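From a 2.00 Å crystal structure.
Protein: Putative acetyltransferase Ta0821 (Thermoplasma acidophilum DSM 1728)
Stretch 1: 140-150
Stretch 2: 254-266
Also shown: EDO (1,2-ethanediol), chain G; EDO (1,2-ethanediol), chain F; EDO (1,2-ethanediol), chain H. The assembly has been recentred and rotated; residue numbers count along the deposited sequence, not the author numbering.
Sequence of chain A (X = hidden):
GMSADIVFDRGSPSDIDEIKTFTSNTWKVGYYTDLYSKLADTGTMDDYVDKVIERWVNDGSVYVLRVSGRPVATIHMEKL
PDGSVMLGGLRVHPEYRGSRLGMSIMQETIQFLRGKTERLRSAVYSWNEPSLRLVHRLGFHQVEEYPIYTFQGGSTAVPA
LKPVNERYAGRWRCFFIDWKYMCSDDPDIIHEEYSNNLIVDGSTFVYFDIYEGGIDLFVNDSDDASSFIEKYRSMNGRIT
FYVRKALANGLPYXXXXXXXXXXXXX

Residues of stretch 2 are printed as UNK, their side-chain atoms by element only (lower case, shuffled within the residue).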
# COMPACT_ATOMS: atom_id res chain seq x y z
N PHE A 140 15.54 17.72 -5.91
CA PHE A 140 15.67 16.42 -6.55
C PHE A 140 14.50 16.24 -7.53
O PHE A 140 13.45 16.84 -7.38
CB PHE A 140 15.57 15.31 -5.52
CG PHE A 140 16.76 15.16 -4.62
CD1 PHE A 140 17.00 16.04 -3.60
CD2 PHE A 140 17.60 14.07 -4.75
CE1 PHE A 140 18.06 15.86 -2.73
CE2 PHE A 140 18.67 13.88 -3.88
CZ PHE A 140 18.89 14.81 -2.87
N HIS A 141 14.73 15.41 -8.53
CA HIS A 141 13.68 14.98 -9.46
C HIS A 141 13.72 13.48 -9.65
O HIS A 141 14.76 12.88 -9.62
CB HIS A 141 13.77 15.72 -10.81
CG HIS A 141 15.16 15.83 -11.35
ND1 HIS A 141 15.93 16.97 -11.16
CD2 HIS A 141 15.92 14.96 -12.06
CE1 HIS A 141 17.12 16.77 -11.72
NE2 HIS A 141 17.13 15.57 -12.28
N GLN A 142 12.55 12.86 -9.72
CA GLN A 142 12.46 11.42 -9.93
C GLN A 142 13.03 10.98 -11.27
O GLN A 142 12.66 11.51 -12.31
CB GLN A 142 11.02 10.94 -9.86
CG GLN A 142 10.94 9.44 -9.69
CD GLN A 142 9.54 8.96 -9.41
OE1 GLN A 142 8.86 9.46 -8.51
NE2 GLN A 142 9.10 7.97 -10.15
N VAL A 143 13.91 9.98 -11.25
CA VAL A 143 14.54 9.52 -12.50
C VAL A 143 14.20 8.07 -12.83
O VAL A 143 14.35 7.62 -13.98
CB VAL A 143 16.12 9.70 -12.46
CG1 VAL A 143 16.51 11.17 -12.32
CG2 VAL A 143 16.76 8.87 -11.33
N GLU A 144 13.78 7.32 -11.83
CA GLU A 144 13.39 5.94 -12.08
C GLU A 144 12.42 5.40 -11.02
O GLU A 144 12.26 5.98 -9.94
CB GLU A 144 14.66 5.05 -12.25
CG GLU A 144 14.46 3.57 -12.76
CD GLU A 144 13.65 3.40 -14.04
OE1 GLU A 144 12.39 3.41 -14.01
OE2 GLU A 144 14.28 3.29 -15.11
N GLU A 145 11.82 4.26 -11.32
CA GLU A 145 10.88 3.67 -10.37
C GLU A 145 10.84 2.16 -10.50
O GLU A 145 10.87 1.62 -11.62
CB GLU A 145 9.50 4.33 -10.62
CG GLU A 145 8.32 3.53 -10.30
CD GLU A 145 7.06 4.38 -10.27
OE1 GLU A 145 6.66 4.98 -11.30
OE2 GLU A 145 6.47 4.45 -9.20
N TYR A 146 10.80 1.48 -9.35
CA TYR A 146 10.78 0.00 -9.25
C TYR A 146 9.58 -0.51 -8.46
O TYR A 146 9.65 -0.65 -7.23
CB TYR A 146 12.05 -0.57 -8.57
CG TYR A 146 13.29 -0.49 -9.42
CD1 TYR A 146 13.85 0.74 -9.75
CD2 TYR A 146 13.90 -1.64 -9.91
CE1 TYR A 146 14.97 0.82 -10.57
CE2 TYR A 146 15.04 -1.57 -10.72
CZ TYR A 146 15.56 -0.33 -11.04
OH TYR A 146 16.68 -0.26 -11.82
N PRO A 147 8.47 -0.81 -9.16
CA PRO A 147 7.33 -1.41 -8.50
C PRO A 147 7.74 -2.64 -7.71
O PRO A 147 8.64 -3.36 -8.12
CB PRO A 147 6.42 -1.80 -9.67
CG PRO A 147 6.74 -0.94 -10.71
CD PRO A 147 8.19 -0.55 -10.58
N ILE A 148 7.09 -2.85 -6.57
CA ILE A 148 7.45 -3.90 -5.60
C ILE A 148 6.44 -5.04 -5.55
O ILE A 148 5.27 -4.81 -5.38
CB ILE A 148 7.50 -3.31 -4.20
CG1 ILE A 148 8.58 -2.20 -4.09
CG2 ILE A 148 7.78 -4.42 -3.17
CD1 ILE A 148 8.53 -1.38 -2.76
N TYR A 149 6.91 -6.27 -5.68
CA TYR A 149 6.09 -7.49 -5.69
C TYR A 149 6.59 -8.41 -4.64
O TYR A 149 7.73 -8.86 -4.70
CB TYR A 149 6.19 -8.21 -7.05
CG TYR A 149 5.89 -7.31 -8.19
CD1 TYR A 149 6.85 -6.43 -8.68
CD2 TYR A 149 4.60 -7.26 -8.75
CE1 TYR A 149 6.56 -5.54 -9.72
CE2 TYR A 149 4.31 -6.38 -9.75
CZ TYR A 149 5.31 -5.54 -10.26
OH TYR A 149 5.00 -4.65 -11.27
N THR A 150 5.75 -8.68 -3.65
CA THR A 150 6.12 -9.51 -2.53
C THR A 150 5.40 -10.83 -2.58
O THR A 150 4.20 -10.90 -2.81
CB THR A 150 5.87 -8.85 -1.13
OG1 THR A 150 6.53 -7.58 -1.02
CG2 THR A 150 6.42 -9.73 -0.01
N UNK A 254 -0.67 -5.95 -10.40
CA UNK A 254 -0.52 -4.52 -10.25
C UNK A 254 -0.05 -4.22 -8.82
O UNK A 254 -0.80 -4.42 -7.87
c UNK A 254 -1.84 -3.83 -10.47
c UNK A 254 -1.71 -2.33 -10.23
c UNK A 254 -2.36 -4.15 -11.86
N UNK A 255 1.20 -3.71 -8.66
CA UNK A 255 1.66 -3.43 -7.31
C UNK A 255 1.01 -2.18 -6.71
O UNK A 255 0.58 -1.28 -7.41
c UNK A 255 2.05 -3.05 -9.67
c UNK A 255 3.15 -3.19 -7.53
c UNK A 255 3.15 -2.42 -8.84
N UNK A 256 0.95 -2.18 -5.40
CA UNK A 256 0.39 -1.09 -4.64
C UNK A 256 1.44 -0.04 -4.42
O UNK A 256 1.13 1.13 -4.21
c UNK A 256 -0.14 -1.58 -3.33
N UNK A 257 2.69 -0.42 -4.53
CA UNK A 257 3.71 0.55 -4.30
C UNK A 257 5.00 0.28 -5.04
O UNK A 257 5.18 -0.76 -5.63
o UNK A 257 4.75 -0.44 -2.34
c UNK A 257 4.00 0.67 -2.80
N UNK A 258 5.86 1.27 -4.98
CA UNK A 258 7.14 1.22 -5.67
C UNK A 258 8.29 1.89 -4.91
O UNK A 258 8.09 2.67 -3.97
o UNK A 258 7.00 3.26 -7.11
c UNK A 258 7.04 1.84 -7.08
N UNK A 259 9.48 1.49 -5.31
CA UNK A 259 10.72 2.14 -4.85
C UNK A 259 11.18 3.10 -5.93
O UNK A 259 11.60 2.71 -7.01
c UNK A 259 13.03 1.79 -3.81
c UNK A 259 11.83 1.14 -4.53
c UNK A 259 14.20 0.83 -3.72
c UNK A 259 12.59 2.26 -2.42
N UNK A 260 11.12 4.37 -5.60
CA UNK A 260 11.45 5.41 -6.54
C UNK A 260 12.84 5.93 -6.31
O UNK A 260 13.33 5.92 -5.18
o UNK A 260 10.61 7.32 -5.21
c UNK A 260 10.43 6.60 -6.44
c UNK A 260 8.96 6.09 -6.54
N UNK A 261 13.45 6.36 -7.42
CA UNK A 261 14.80 6.96 -7.45
C UNK A 261 14.76 8.44 -7.86
O UNK A 261 14.27 8.83 -8.92
c UNK A 261 15.73 4.70 -8.06
c UNK A 261 17.24 6.71 -8.28
c UNK A 261 15.80 6.16 -8.37
N UNK A 262 15.30 9.24 -6.95
CA UNK A 262 15.46 10.69 -7.09
C UNK A 262 16.92 11.11 -7.25
O UNK A 262 17.84 10.52 -6.67
c UNK A 262 11.13 14.21 -6.68
n UNK A 262 11.30 10.23 -5.70
c UNK A 262 12.31 12.18 -6.15
c UNK A 262 14.82 11.38 -5.88
c UNK A 262 13.33 11.20 -5.86
c UNK A 262 9.91 13.54 -6.56
c UNK A 262 11.05 11.53 -6.04
c UNK A 262 12.66 10.03 -5.61
c UNK A 262 12.34 13.54 -6.47
c UNK A 262 9.85 12.20 -6.22
N UNK A 263 17.12 12.12 -8.07
CA UNK A 263 18.41 12.69 -8.32
C UNK A 263 18.44 14.22 -8.25
O UNK A 263 17.50 14.96 -8.65
o UNK A 263 20.95 10.86 -11.52
o UNK A 263 20.83 12.84 -12.43
c UNK A 263 20.35 12.65 -10.07
c UNK A 263 18.97 12.17 -9.68
c UNK A 263 20.76 12.08 -11.43
N UNK A 264 19.52 14.65 -7.62
CA UNK A 264 19.90 16.04 -7.40
C UNK A 264 21.20 16.32 -8.19
O UNK A 264 22.18 15.55 -8.16
o UNK A 264 21.76 21.63 -4.74
c UNK A 264 20.61 17.71 -5.59
c UNK A 264 21.41 20.33 -5.01
c UNK A 264 20.16 16.29 -5.93
c UNK A 264 20.08 19.93 -4.79
c UNK A 264 22.32 19.44 -5.52
c UNK A 264 19.70 18.65 -5.08
c UNK A 264 21.92 18.13 -5.83
N UNK A 265 21.18 17.44 -8.91
CA UNK A 265 22.35 17.90 -9.69
C UNK A 265 22.90 19.22 -9.19
O UNK A 265 22.16 20.16 -9.06
n UNK A 265 23.21 15.84 -16.07
n UNK A 265 22.70 15.80 -13.84
c UNK A 265 21.95 18.12 -11.13
n UNK A 265 24.36 17.21 -14.66
c UNK A 265 21.59 16.86 -11.89
c UNK A 265 23.42 16.29 -14.85
c UNK A 265 22.84 16.21 -12.44
N UNK A 266 24.19 19.27 -8.93
CA UNK A 266 24.82 20.55 -8.57
C UNK A 266 24.94 21.50 -9.76
O UNK A 266 25.09 22.72 -9.56
OXT UNK A 266 24.89 21.08 -10.93
c UNK A 266 26.06 19.81 -6.54
c UNK A 266 26.17 20.35 -7.92
c UNK A 266 25.85 18.81 -3.99
c UNK A 266 26.14 18.46 -6.30
o UNK A 266 25.77 18.32 -2.72
c UNK A 266 26.06 17.96 -5.03
c UNK A 266 25.84 20.65 -5.46
c UNK A 266 25.72 20.16 -4.21
C1 EDO G . 10.50 15.49 -10.58
O1 EDO G . 9.84 14.35 -10.02
C2 EDO G . 9.68 16.76 -10.38
O2 EDO G . 10.56 17.89 -10.17
C1 EDO F . 3.32 1.70 -9.87
O1 EDO F . 4.57 2.27 -10.30
C2 EDO F . 3.27 1.42 -8.37
O2 EDO F . 2.74 2.55 -7.65
C1 EDO H . 0.40 3.64 -2.71
O1 EDO H . 0.93 2.55 -1.94
C2 EDO H . 1.47 4.68 -2.93
O2 EDO H . 2.34 4.06 -3.85
O HOH W 1 3.60 -3.06 -3.94

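Position 254 has three side-chain carbons, one carrying the other two, and points away from stretch 1: Val254. At 255 three carbons close a ring onto the backbone N; one lies 3.4 Å from Pro147 CB, and its CB lies over one face of the Tyr149 ring. This is Pro255, the close carbon being CG. Position 256 has a single side-chain carbon, hence Ala256; it makes no contact with stretch 1.

Position 257 carries one carbon, then one oxygen, which lies 3.9 Å from Ile148 CD1: Ser257, by composition. Its backbone O accepts from Ile148 N at 3.0 Å, and water 1 links its N (2.9 Å) to Ile148 O (2.8 Å). Position 258 has the same composition, but its oxygen sits 2.5 Å from Glu145 OE2. A hydroxyl donating to a carboxylate explains this very short hydrogen bond, and the residue is Ser258.

At position 259, four carbons forked at the second identify Leu259; its CB is 4.4 Å from Tyr146 CB. At 260, one carbon bears an oxygen and a carbon, giving Thr260, whose CG2 lies 4.0 Å from Glu145 OE2. Position 261 has one carbon carrying two more, with one branch 3.8 Å from Val143 CG2: Val261, the branch being CG1.

At 262, one carbon leads to fused five- and six-membered rings holding eight carbons and one nitrogen, which only tryptophan supplies. Gln142 CB stands 4.0 Å from the centroid of the six-membered ring, 15° off its normal, a CH-pi contact over the face of Trp262. Position 263 has three carbons, the third bearing two oxygens; the first, CB, is 3.7 Å from Val143 CG1. This is Glu263.

Position 264 is one carbon, then a six-carbon ring bearing one oxygen: Tyr264. Its CB lies 3.5 Å from the Phe140 ring centroid, 10° off the normal. At position 265, three carbons, a nitrogen, then a carbon with two nitrogens define Arg265, whose CG reaches 4.5 Å from His141 CE1. Position 266 repeats the phenol pattern and ends in OXT, out of reach of stretch 1: Tyr266.

The contact is an antiparallel strand pairing, with axes at 165° and 1068 Å² buried. Reciprocal backbone hydrogen bonds join His141 to Glu263 and Tyr146 to Leu259. Between them the register shifts by one at a beta bulge: Val261 O accepts from Val143 N at 2.6 Å and weakly from Glu144 N at 3.3 Å, while Val261 N donates to Glu144 O at 2.8 Å. Aromatic and proline packing reinforces this ladder toward its two ends.

Stretch 2 (254-266) VPASSLTVWEYRY
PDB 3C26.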